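Long-range contacts in oxidoreductase, fmn-binding (PDB 4AWU), which binds flavin mononucleotide and probably reduces carbon-carbon double bonds with NADH or NADPH as electron source: residues T26-S31 with T348-G353; Y68-G73 with F132-S137; V107-N112 with G141-A146. The protein carries 1 engineered substitution. All coordinates share one frame; numbering follows the deposited sequence.

Contact 1: T26-S31 with T348-G353; sequences TRSRAS and TLFGGG. With FMN (flavin mononucleotide), chain B; 4CH (4-chlorophenol), chain E; 4CH (4-chlorophenol), chain D.
R29 and R27 thread their guanidinium groups into the backbone carbonyls of 348-353, tying the loop after the first strand of this TIM barrel to the C-terminal loop beside the flavin. The packing is densest round R29. Its NE and NH2 hold the oxygen of G353 side-on, with NE to G353 O at 2.8 Å, while NH1 and NH2 grip the oxygen of T348 end-on, with NH2 to T348 O at 2.9 Å. A bend at chi2 (-57°) folds the chain back, and NH1 also reaches R27 O in the plane of that carbonyl. R27 adds a nearly straight bond from NE to a lone pair of L349 O, 2.8 Å long at 167°, and its NH2 joins the cluster at T348 O. Three N-H groups thus converge on T348 O, and the buried guanidinium groups are met by main-chain carbonyl oxygens, which probably helps to offset their charge. The looser, solvent side is G352, which is exposed and adds little area; G351, at positive phi, gives its N-H to R27 O. Toward the active site, T26 donates from N to flavin N5 and from OG1 to flavin O4. F350 touches both chlorophenols, its CB 3.4 Å from C4 of the chain E molecule and CE1 against the chlorine of the chain D one. S28 OG hydrogen-bonds to O7 of the chain E chlorophenol at 2.7 Å.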
loop_
_atom_site.group_PDB
_atom_site.type_symbol
_atom_site.label_atom_id
_atom_site.label_comp_id
_atom_site.label_asym_id
_atom_site.label_seq_id
_atom_site.Cartn_x
_atom_site.Cartn_y
_atom_site.Cartn_z
ATOM N N THR A 26 -5.858 -5.412 0.255
ATOM C CA THR A 26 -7.098 -5.193 0.978
ATOM C C THR A 26 -7.996 -6.413 0.853
ATOM O O THR A 26 -8.324 -6.840 -0.252
ATOM C CB THR A 26 -7.819 -3.947 0.428
ATOM O OG1 THR A 26 -7.055 -2.782 0.756
ATOM C CG2 THR A 26 -9.218 -3.814 1.006
ATOM N N ARG A 27 -8.372 -6.982 1.994
ATOM C CA ARG A 27 -9.271 -8.130 2.021
ATOM C C ARG A 27 -10.546 -7.811 2.802
ATOM O O ARG A 27 -11.493 -8.593 2.808
ATOM C CB ARG A 27 -8.568 -9.342 2.629
ATOM C CG ARG A 27 -7.214 -9.663 2.009
ATOM C CD ARG A 27 -7.292 -9.851 0.495
ATOM N NE ARG A 27 -8.280 -10.861 0.130
ATOM C CZ ARG A 27 -8.057 -12.172 0.148
ATOM N NH1 ARG A 27 -6.874 -12.650 0.503
ATOM N NH2 ARG A 27 -9.022 -13.011 -0.188
ATOM N N SER A 28 -10.561 -6.660 3.464
ATOM C CA SER A 28 -11.753 -6.202 4.175
ATOM C C SER A 28 -12.352 -7.298 5.062
ATOM O O SER A 28 -13.543 -7.601 4.985
ATOM C CB SER A 28 -12.781 -5.699 3.167
ATOM O OG SER A 28 -12.180 -4.753 2.303
ATOM N N ARG A 29 -11.515 -7.876 5.914
ATOM C CA ARG A 29 -11.942 -8.936 6.816
ATOM C C ARG A 29 -11.919 -8.448 8.263
ATOM O O ARG A 29 -12.076 -9.244 9.184
ATOM C CB ARG A 29 -11.020 -10.154 6.689
ATOM C CG ARG A 29 -10.991 -10.833 5.313
ATOM C CD ARG A 29 -12.378 -11.263 4.876
ATOM N NE ARG A 29 -12.392 -12.500 4.089
ATOM C CZ ARG A 29 -12.132 -12.586 2.787
ATOM N NH1 ARG A 29 -11.793 -11.515 2.086
ATOM N NH2 ARG A 29 -12.208 -13.759 2.179
ATOM N N ALA A 30 -11.720 -7.146 8.461
ATOM C CA ALA A 30 -11.536 -6.604 9.808
ATOM C C ALA A 30 -12.780 -6.820 10.648
ATOM O O ALA A 30 -13.901 -6.646 10.171
ATOM C CB ALA A 30 -11.193 -5.129 9.754
ATOM N N SER A 31 -12.572 -7.190 11.908
ATOM C CA SER A 31 -13.674 -7.468 12.819
ATOM C C SER A 31 -14.535 -6.238 13.056
ATOM O O SER A 31 -14.022 -5.126 13.179
ATOM C CB SER A 31 -13.132 -7.979 14.149
ATOM O OG SER A 31 -12.622 -9.287 14.002
ATOM N N THR A 348 -14.506 -13.629 -3.402
ATOM C CA THR A 348 -14.133 -13.692 -1.989
ATOM C C THR A 348 -12.900 -12.846 -1.672
ATOM O O THR A 348 -12.272 -13.017 -0.626
ATOM C CB THR A 348 -13.883 -15.136 -1.541
ATOM O OG1 THR A 348 -12.981 -15.765 -2.456
ATOM C CG2 THR A 348 -15.192 -15.915 -1.498
ATOM N N LEU A 349 -12.563 -11.934 -2.574
ATOM C CA LEU A 349 -11.477 -10.996 -2.329
ATOM C C LEU A 349 -11.768 -10.135 -1.107
ATOM O O LEU A 349 -10.904 -9.949 -0.255
ATOM C CB LEU A 349 -11.254 -10.098 -3.547
ATOM C CG LEU A 349 -10.504 -10.714 -4.727
ATOM C CD1 LEU A 349 -10.426 -9.725 -5.883
ATOM C CD2 LEU A 349 -9.111 -11.159 -4.315
ATOM N N PHE A 350 -12.990 -9.615 -1.022
ATOM C CA PHE A 350 -13.335 -8.645 0.012
ATOM C C PHE A 350 -14.507 -9.118 0.855
ATOM O O PHE A 350 -15.510 -9.601 0.328
ATOM C CB PHE A 350 -13.697 -7.303 -0.624
ATOM C CG PHE A 350 -12.738 -6.858 -1.689
ATOM C CD1 PHE A 350 -11.484 -6.386 -1.353
ATOM C CD2 PHE A 350 -13.097 -6.899 -3.025
ATOM C CE1 PHE A 350 -10.603 -5.973 -2.325
ATOM C CE2 PHE A 350 -12.220 -6.487 -4.002
ATOM C CZ PHE A 350 -10.969 -6.024 -3.653
ATOM N N GLY A 351 -14.374 -8.970 2.168
ATOM C CA GLY A 351 -15.450 -9.286 3.081
ATOM C C GLY A 351 -15.555 -10.772 3.329
ATOM O O GLY A 351 -14.750 -11.560 2.828
ATOM N N GLY A 352 -16.556 -11.160 4.106
ATOM C CA GLY A 352 -16.758 -12.557 4.419
ATOM C C GLY A 352 -15.808 -13.003 5.508
ATOM O O GLY A 352 -15.379 -12.206 6.345
ATOM N N GLY A 353 -15.471 -14.285 5.488
ATOM C CA GLY A 353 -14.657 -14.868 6.531
ATOM C C GLY A 353 -13.457 -15.599 5.975
ATOM O O GLY A 353 -12.815 -15.138 5.029
HETATM N N1 FMN B . -2.345 -1.987 -3.342
HETATM C C2 FMN B . -2.112 -1.137 -2.288
HETATM O O2 FMN B . -1.210 -0.306 -2.389
HETATM N N3 FMN B . -2.878 -1.212 -1.140
HETATM C C4 FMN B . -3.935 -2.096 -1.064
HETATM O O4 FMN B . -4.503 -2.285 0.011
HETATM C C4A FMN B . -4.154 -2.966 -2.125
HETATM N N5 FMN B . -5.184 -3.865 -2.069
HETATM C C5A FMN B . -5.421 -4.714 -3.121
HETATM C C6 FMN B . -6.427 -5.660 -3.004
HETATM C C7 FMN B . -6.647 -6.571 -4.030
HETATM C C7M FMN B . -7.744 -7.581 -3.869
HETATM C C8 FMN B . -5.881 -6.499 -5.192
HETATM C C8M FMN B . -6.075 -7.501 -6.294
HETATM C C9 FMN B . -4.858 -5.562 -5.295
HETATM C C9A FMN B . -4.600 -4.690 -4.240
HETATM N N10 FMN B . -3.604 -3.738 -4.333
HETATM C C10 FMN B . -3.372 -2.893 -3.272
HETATM C "C1'" FMN B . -2.648 -3.727 -5.487
HETATM C "C2'" FMN B . -1.674 -4.891 -5.298
HETATM O "O2'" FMN B . -0.879 -4.639 -4.158
HETATM C "C3'" FMN B . -0.762 -5.101 -6.505
HETATM O "O3'" FMN B . 0.085 -3.982 -6.653
HETATM C "C4'" FMN B . -1.581 -5.335 -7.775
HETATM O "O4'" FMN B . -2.544 -6.343 -7.544
HETATM C "C5'" FMN B . -0.728 -5.744 -8.974
HETATM O "O5'" FMN B . 0.047 -6.885 -8.675
HETATM P P FMN B . -0.379 -8.346 -9.216
HETATM O O1P FMN B . -1.663 -8.738 -8.522
HETATM O O2P FMN B . -0.603 -8.292 -10.708
HETATM O O3P FMN B . 0.735 -9.310 -8.895
HETATM CL CL9 4CH E . -17.011 -5.987 -2.368
HETATM C C4 4CH E . -16.187 -5.078 -1.153
HETATM C C5 4CH E . -16.600 -5.155 0.170
HETATM C C6 4CH E . -15.919 -4.440 1.145
HETATM C C1 4CH E . -14.835 -3.654 0.789
HETATM O O7 4CH E . -14.143 -2.969 1.759
HETATM C C2 4CH E . -14.421 -3.573 -0.531
HETATM C C3 4CH E . -15.100 -4.289 -1.506
HETATM CL CL9 4CH D . -8.882 -3.140 -3.278
HETATM C C4 4CH D . -7.580 -2.015 -3.365
HETATM C C5 4CH D . -7.346 -1.189 -2.284
HETATM C C6 4CH D . -6.301 -0.285 -2.326
HETATM C C1 4CH D . -5.500 -0.207 -3.450
HETATM O O7 4CH D . -4.465 0.692 -3.463
HETATM C C2 4CH D . -5.730 -1.036 -4.539
HETATM C C3 4CH D . -6.779 -1.942 -4.497
#

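Contact 2: Y68-G73 with F132-S137; sequences YAWTPG and FVDNGS. With 4CH (4-chlorophenol), chain E.
W70 and F132 come together obliquely at the mouth of the barrel, where a type II beta turn from Y68 to T71, in the loop after strand 53-60, meets the end of the hairpin strand 130-133. Their ring planes stand 58° apart, and the closest approach is W70 CH2 to F132 CE1 at 3.4 Å. F132 reaches this place because its CG lies anti to the backbone N (chi1 -173°). One face of its ring is covered by the chain E chlorophenol, whose C5 sits over the centre of the phenyl group, and the CB of A69 touches the ring edge at CD1. The indole is held from another direction: NE1 donates to D134 OD2 over 2.9 Å, with the oxygen lying in the plane of the indole and using its anti lone pair, while the carboxylate is turned 71° from the indole. This bond helps to fix the rotation of W70, whose CE3 comes to 3.7 Å from C6 of the same chlorophenol. The backbones are joined by A69 N to F132 O at 3.1 Å, the donor standing above the carbonyl plane; N112 ND2 is a second donor to that oxygen. The Y68 hydroxyl is bonded to that of Y186 and its ring meets that of W102, while its CB borders the ligand. F132, W70 and Y68 CB therefore line the chlorophenol, and its hydroxyl O7 accepts from S28 OG and donates to A69 O at 2.6 Å.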
loop_
_atom_site.group_PDB
_atom_site.type_symbol
_atom_site.label_atom_id
_atom_site.label_comp_id
_atom_site.label_asym_id
_atom_site.label_seq_id
_atom_site.Cartn_x
_atom_site.Cartn_y
_atom_site.Cartn_z
ATOM N N TYR A 68 -13.217 2.170 2.754
ATOM C CA TYR A 68 -14.006 0.986 2.440
ATOM C C TYR A 68 -14.414 0.233 3.697
ATOM O O TYR A 68 -13.662 0.176 4.665
ATOM C CB TYR A 68 -13.205 0.057 1.530
ATOM C CG TYR A 68 -12.611 0.753 0.332
ATOM C CD1 TYR A 68 -11.420 1.466 0.434
ATOM C CD2 TYR A 68 -13.235 0.695 -0.899
ATOM C CE1 TYR A 68 -10.878 2.102 -0.657
ATOM C CE2 TYR A 68 -12.698 1.327 -1.999
ATOM C CZ TYR A 68 -11.520 2.030 -1.873
ATOM O OH TYR A 68 -10.977 2.663 -2.965
ATOM N N ALA A 69 -15.609 -0.347 3.672
ATOM C CA ALA A 69 -16.106 -1.105 4.812
ATOM C C ALA A 69 -15.142 -2.216 5.187
ATOM O O ALA A 69 -14.591 -2.897 4.319
ATOM C CB ALA A 69 -17.478 -1.693 4.509
ATOM N N TRP A 70 -14.938 -2.377 6.488
ATOM C CA TRP A 70 -14.268 -3.548 7.048
ATOM C C TRP A 70 -12.765 -3.600 6.814
ATOM O O TRP A 70 -12.154 -4.652 6.995
ATOM C CB TRP A 70 -14.891 -4.833 6.504
ATOM C CG TRP A 70 -16.380 -4.805 6.436
ATOM C CD1 TRP A 70 -17.236 -4.204 7.313
ATOM C CD2 TRP A 70 -17.194 -5.397 5.422
ATOM N NE1 TRP A 70 -18.536 -4.393 6.909
ATOM C CE2 TRP A 70 -18.536 -5.120 5.748
ATOM C CE3 TRP A 70 -16.920 -6.136 4.270
ATOM C CZ2 TRP A 70 -19.597 -5.557 4.964
ATOM C CZ3 TRP A 70 -17.973 -6.567 3.495
ATOM C CH2 TRP A 70 -19.296 -6.278 3.845
ATOM N N THR A 71 -12.155 -2.486 6.420
ATOM C CA THR A 71 -10.697 -2.449 6.345
ATOM C C THR A 71 -10.162 -2.188 7.748
ATOM O O THR A 71 -10.777 -1.453 8.518
ATOM C CB THR A 71 -10.184 -1.391 5.347
ATOM O OG1 THR A 71 -10.620 -0.085 5.740
ATOM C CG2 THR A 71 -10.694 -1.696 3.949
ATOM N N PRO A 72 -9.023 -2.808 8.094
ATOM C CA PRO A 72 -8.479 -2.680 9.449
ATOM C C PRO A 72 -7.862 -1.315 9.696
ATOM O O PRO A 72 -7.178 -0.777 8.823
ATOM C CB PRO A 72 -7.388 -3.749 9.482
ATOM C CG PRO A 72 -6.929 -3.836 8.065
ATOM C CD PRO A 72 -8.184 -3.678 7.250
ATOM N N GLY A 73 -8.092 -0.765 10.881
ATOM C CA GLY A 73 -7.471 0.488 11.260
ATOM C C GLY A 73 -6.186 0.255 12.031
ATOM O O GLY A 73 -5.846 -0.879 12.375
ATOM N N PHE A 132 -17.129 0.998 -1.078
ATOM C CA PHE A 132 -18.087 0.053 -0.527
ATOM C C PHE A 132 -18.498 0.509 0.864
ATOM O O PHE A 132 -17.650 0.872 1.677
ATOM C CB PHE A 132 -17.472 -1.345 -0.477
ATOM C CG PHE A 132 -18.440 -2.424 -0.083
ATOM C CD1 PHE A 132 -18.683 -2.695 1.250
ATOM C CD2 PHE A 132 -19.100 -3.169 -1.045
ATOM C CE1 PHE A 132 -19.569 -3.687 1.620
ATOM C CE2 PHE A 132 -19.990 -4.167 -0.681
ATOM C CZ PHE A 132 -20.224 -4.425 0.652
ATOM N N VAL A 133 -19.801 0.503 1.130
ATOM C CA VAL A 133 -20.318 0.962 2.415
ATOM C C VAL A 133 -21.202 -0.083 3.082
ATOM O O VAL A 133 -22.008 -0.740 2.426
ATOM C CB VAL A 133 -21.132 2.264 2.263
ATOM C CG1 VAL A 133 -21.935 2.551 3.529
ATOM C CG2 VAL A 133 -20.207 3.427 1.941
ATOM N N ASP A 134 -21.028 -0.222 4.393
ATOM C CA ASP A 134 -21.904 -1.030 5.232
ATOM C C ASP A 134 -22.285 -0.200 6.455
ATOM O O ASP A 134 -21.706 -0.358 7.530
ATOM C CB ASP A 134 -21.199 -2.315 5.666
ATOM C CG ASP A 134 -21.962 -3.065 6.747
ATOM O OD1 ASP A 134 -23.200 -2.919 6.812
ATOM O OD2 ASP A 134 -21.323 -3.800 7.532
ATOM N N ASN A 135 -23.254 0.693 6.280
ATOM C CA ASN A 135 -23.592 1.670 7.311
ATOM C C ASN A 135 -24.523 1.126 8.393
ATOM O O ASN A 135 -24.848 1.834 9.347
ATOM C CB ASN A 135 -24.206 2.922 6.675
ATOM C CG ASN A 135 -25.507 2.636 5.949
ATOM O OD1 ASN A 135 -26.244 1.718 6.308
ATOM N ND2 ASN A 135 -25.792 3.421 4.919
ATOM N N GLY A 136 -24.951 -0.123 8.244
ATOM C CA GLY A 136 -25.782 -0.765 9.246
ATOM C C GLY A 136 -27.267 -0.664 8.957
ATOM O O GLY A 136 -28.056 -1.467 9.455
ATOM N N SER A 137 -27.651 0.323 8.155
ATOM C CA SER A 137 -29.053 0.537 7.818
ATOM C C SER A 137 -29.363 0.008 6.422
ATOM O O SER A 137 -30.128 -0.944 6.269
ATOM C CB SER A 137 -29.401 2.023 7.910
ATOM O OG SER A 137 -29.153 2.518 9.214
HETATM CL CL9 4CH E . -17.011 -5.987 -2.368
HETATM C C4 4CH E . -16.187 -5.078 -1.153
HETATM C C5 4CH E . -16.600 -5.155 0.170
HETATM C C6 4CH E . -15.919 -4.440 1.145
HETATM C C1 4CH E . -14.835 -3.654 0.789
HETATM O O7 4CH E . -14.143 -2.969 1.759
HETATM C C2 4CH E . -14.421 -3.573 -0.531
HETATM C C3 4CH E . -15.100 -4.289 -1.506
#

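Contact 3: V107-N112 with G141-A146; sequences VTHPDN and GFVDVA. With 4CH (4-chlorophenol), chain E.
The imidazole of H109 lies between two aliphatic groups, with P110 CD over one face and V143 CG2 over the opposite one, while D144 O lies near the ring plane at the edge. The V143 methyl makes a CH-pi contact, 4.0 Å from CG2 to the centroid of the H109 ring, and the two side chains cross at about a right angle. H109 CD2 comes within 3.3 Å of D144 O, a position it reaches because CG is anti to the backbone N (chi1 -171°). ND1 receives a weak bond from D111 N. An alanine here would strip the flat group from between P110 and V143 and is likely to leave the V143 methyl without its aromatic partner. Further along, A146 N donates to T108 O at 3.2 Å, nearly along the C=O axis, and A146 CB packs on P110 CD. V145 CG1 rests against the backbone of T108. The contact lays the loop after barrel strand 96-102, with its 3-10 segment 110-112, across the end of strand 141-144 and the residues that follow it; this strand pairs antiparallel with strand 130-133, and D111 and N112 also touch V133 of that neighbour.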
loop_
_atom_site.group_PDB
_atom_site.type_symbol
_atom_site.label_atom_id
_atom_site.label_comp_id
_atom_site.label_asym_id
_atom_site.label_seq_id
_atom_site.Cartn_x
_atom_site.Cartn_y
_atom_site.Cartn_z
ATOM N N VAL A 107 -11.397 9.503 -1.805
ATOM C CA VAL A 107 -11.939 8.216 -2.227
ATOM C C VAL A 107 -12.646 7.537 -1.062
ATOM O O VAL A 107 -12.170 6.540 -0.515
ATOM C CB VAL A 107 -10.844 7.292 -2.801
ATOM C CG1 VAL A 107 -11.461 6.027 -3.381
ATOM C CG2 VAL A 107 -10.049 8.027 -3.868
ATOM N N THR A 108 -13.791 8.093 -0.682
ATOM C CA THR A 108 -14.577 7.547 0.414
ATOM C C THR A 108 -15.982 8.142 0.411
ATOM O O THR A 108 -16.357 8.886 -0.498
ATOM C CB THR A 108 -13.905 7.815 1.777
ATOM O OG1 THR A 108 -14.564 7.060 2.799
ATOM C CG2 THR A 108 -13.953 9.293 2.125
ATOM N N HIS A 109 -16.747 7.799 1.438
ATOM C CA HIS A 109 -18.133 8.220 1.567
ATOM C C HIS A 109 -18.353 8.550 3.044
ATOM O O HIS A 109 -17.787 7.890 3.913
ATOM C CB HIS A 109 -19.052 7.084 1.105
ATOM C CG HIS A 109 -20.495 7.465 0.997
ATOM N ND1 HIS A 109 -21.374 7.347 2.053
ATOM C CD2 HIS A 109 -21.222 7.940 -0.040
ATOM C CE1 HIS A 109 -22.574 7.745 1.673
ATOM N NE2 HIS A 109 -22.509 8.109 0.405
ATOM N N PRO A 110 -19.153 9.587 3.340
ATOM C CA PRO A 110 -19.318 10.015 4.737
ATOM C C PRO A 110 -19.664 8.868 5.688
ATOM O O PRO A 110 -19.234 8.860 6.839
ATOM C CB PRO A 110 -20.480 11.010 4.663
ATOM C CG PRO A 110 -20.443 11.536 3.277
ATOM C CD PRO A 110 -19.946 10.411 2.411
ATOM N N ASP A 111 -20.455 7.919 5.205
ATOM C CA ASP A 111 -20.831 6.746 5.990
ATOM C C ASP A 111 -19.620 5.950 6.472
ATOM O O ASP A 111 -19.684 5.294 7.509
ATOM C CB ASP A 111 -21.771 5.831 5.194
ATOM C CG ASP A 111 -23.139 6.458 4.959
ATOM O OD1 ASP A 111 -23.395 7.550 5.508
ATOM O OD2 ASP A 111 -23.960 5.855 4.238
ATOM N N ASN A 112 -18.521 5.997 5.724
ATOM C CA ASN A 112 -17.305 5.297 6.134
ATOM C C ASN A 112 -16.421 6.132 7.058
ATOM O O ASN A 112 -15.498 5.606 7.683
ATOM C CB ASN A 112 -16.489 4.859 4.913
ATOM C CG ASN A 112 -17.122 3.692 4.171
ATOM O OD1 ASN A 112 -17.949 2.960 4.720
ATOM N ND2 ASN A 112 -16.723 3.506 2.919
ATOM N N GLY A 141 -23.114 -2.198 0.084
ATOM C CA GLY A 141 -22.862 -2.188 -1.343
ATOM C C GLY A 141 -22.007 -1.013 -1.762
ATOM O O GLY A 141 -21.569 -0.220 -0.925
ATOM N N PHE A 142 -21.772 -0.903 -3.064
ATOM C CA PHE A 142 -20.954 0.170 -3.605
ATOM C C PHE A 142 -21.768 1.440 -3.790
ATOM O O PHE A 142 -22.898 1.407 -4.274
ATOM C CB PHE A 142 -20.328 -0.246 -4.935
ATOM C CG PHE A 142 -19.154 -1.167 -4.787
ATOM C CD1 PHE A 142 -17.872 -0.658 -4.654
ATOM C CD2 PHE A 142 -19.331 -2.540 -4.772
ATOM C CE1 PHE A 142 -16.787 -1.502 -4.515
ATOM C CE2 PHE A 142 -18.251 -3.388 -4.634
ATOM C CZ PHE A 142 -16.978 -2.869 -4.505
ATOM N N VAL A 143 -21.177 2.558 -3.392
ATOM C CA VAL A 143 -21.806 3.859 -3.536
ATOM C C VAL A 143 -20.792 4.825 -4.126
ATOM O O VAL A 143 -19.584 4.618 -4.011
ATOM C CB VAL A 143 -22.291 4.395 -2.183
ATOM C CG1 VAL A 143 -23.398 3.511 -1.633
ATOM C CG2 VAL A 143 -21.134 4.480 -1.200
ATOM N N ASP A 144 -21.282 5.879 -4.763
ATOM C CA ASP A 144 -20.403 6.881 -5.341
ATOM C C ASP A 144 -19.713 7.649 -4.233
ATOM O O ASP A 144 -20.308 7.919 -3.193
ATOM C CB ASP A 144 -21.193 7.843 -6.226
ATOM C CG ASP A 144 -21.683 7.189 -7.498
ATOM O OD1 ASP A 144 -22.687 6.447 -7.440
ATOM O OD2 ASP A 144 -21.061 7.417 -8.556
ATOM N N VAL A 145 -18.450 7.988 -4.454
ATOM C CA VAL A 145 -17.707 8.789 -3.493
ATOM C C VAL A 145 -18.330 10.173 -3.393
ATOM O O VAL A 145 -18.981 10.639 -4.326
ATOM C CB VAL A 145 -16.223 8.917 -3.882
ATOM C CG1 VAL A 145 -15.532 7.564 -3.769
ATOM C CG2 VAL A 145 -16.075 9.485 -5.291
ATOM N N ALA A 146 -18.130 10.823 -2.254
ATOM C CA ALA A 146 -18.661 12.159 -2.041
ATOM C C ALA A 146 -17.662 13.192 -2.538
ATOM O O ALA A 146 -16.510 12.869 -2.826
ATOM C CB ALA A 146 -18.963 12.380 -0.569
HETATM CL CL9 4CH E . -17.011 -5.987 -2.368
HETATM C C4 4CH E . -16.187 -5.078 -1.153
HETATM C C5 4CH E . -16.600 -5.155 0.170
HETATM C C6 4CH E . -15.919 -4.440 1.145
HETATM C C1 4CH E . -14.835 -3.654 0.789
HETATM O O7 4CH E . -14.143 -2.969 1.759
HETATM C C2 4CH E . -14.421 -3.573 -0.531
HETATM C C3 4CH E . -15.100 -4.289 -1.506
#

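In the fold
The three contacts lie on one side of the barrel mouth, and each touches the chain E chlorophenol. Contacts 1 and 2 have centres about 10 Å apart and are joined by A30 N to W70 O at 2.9 Å. Contacts 2 and 3, with centres about 9 Å apart, share the hairpin of strands 130-133 and 141-144, where V133 N meets G141 O at 2.8 Å; F142 turns its ring edge-to-face with F132. Contacts 1 and 3 do not touch, their centres being about 17 Å apart. Contact 1 reaches the flavin and borders the chain D chlorophenol, which H181 and N184 bind, whereas the side chain of V107 in contact 3 is about 11 Å from the flavin.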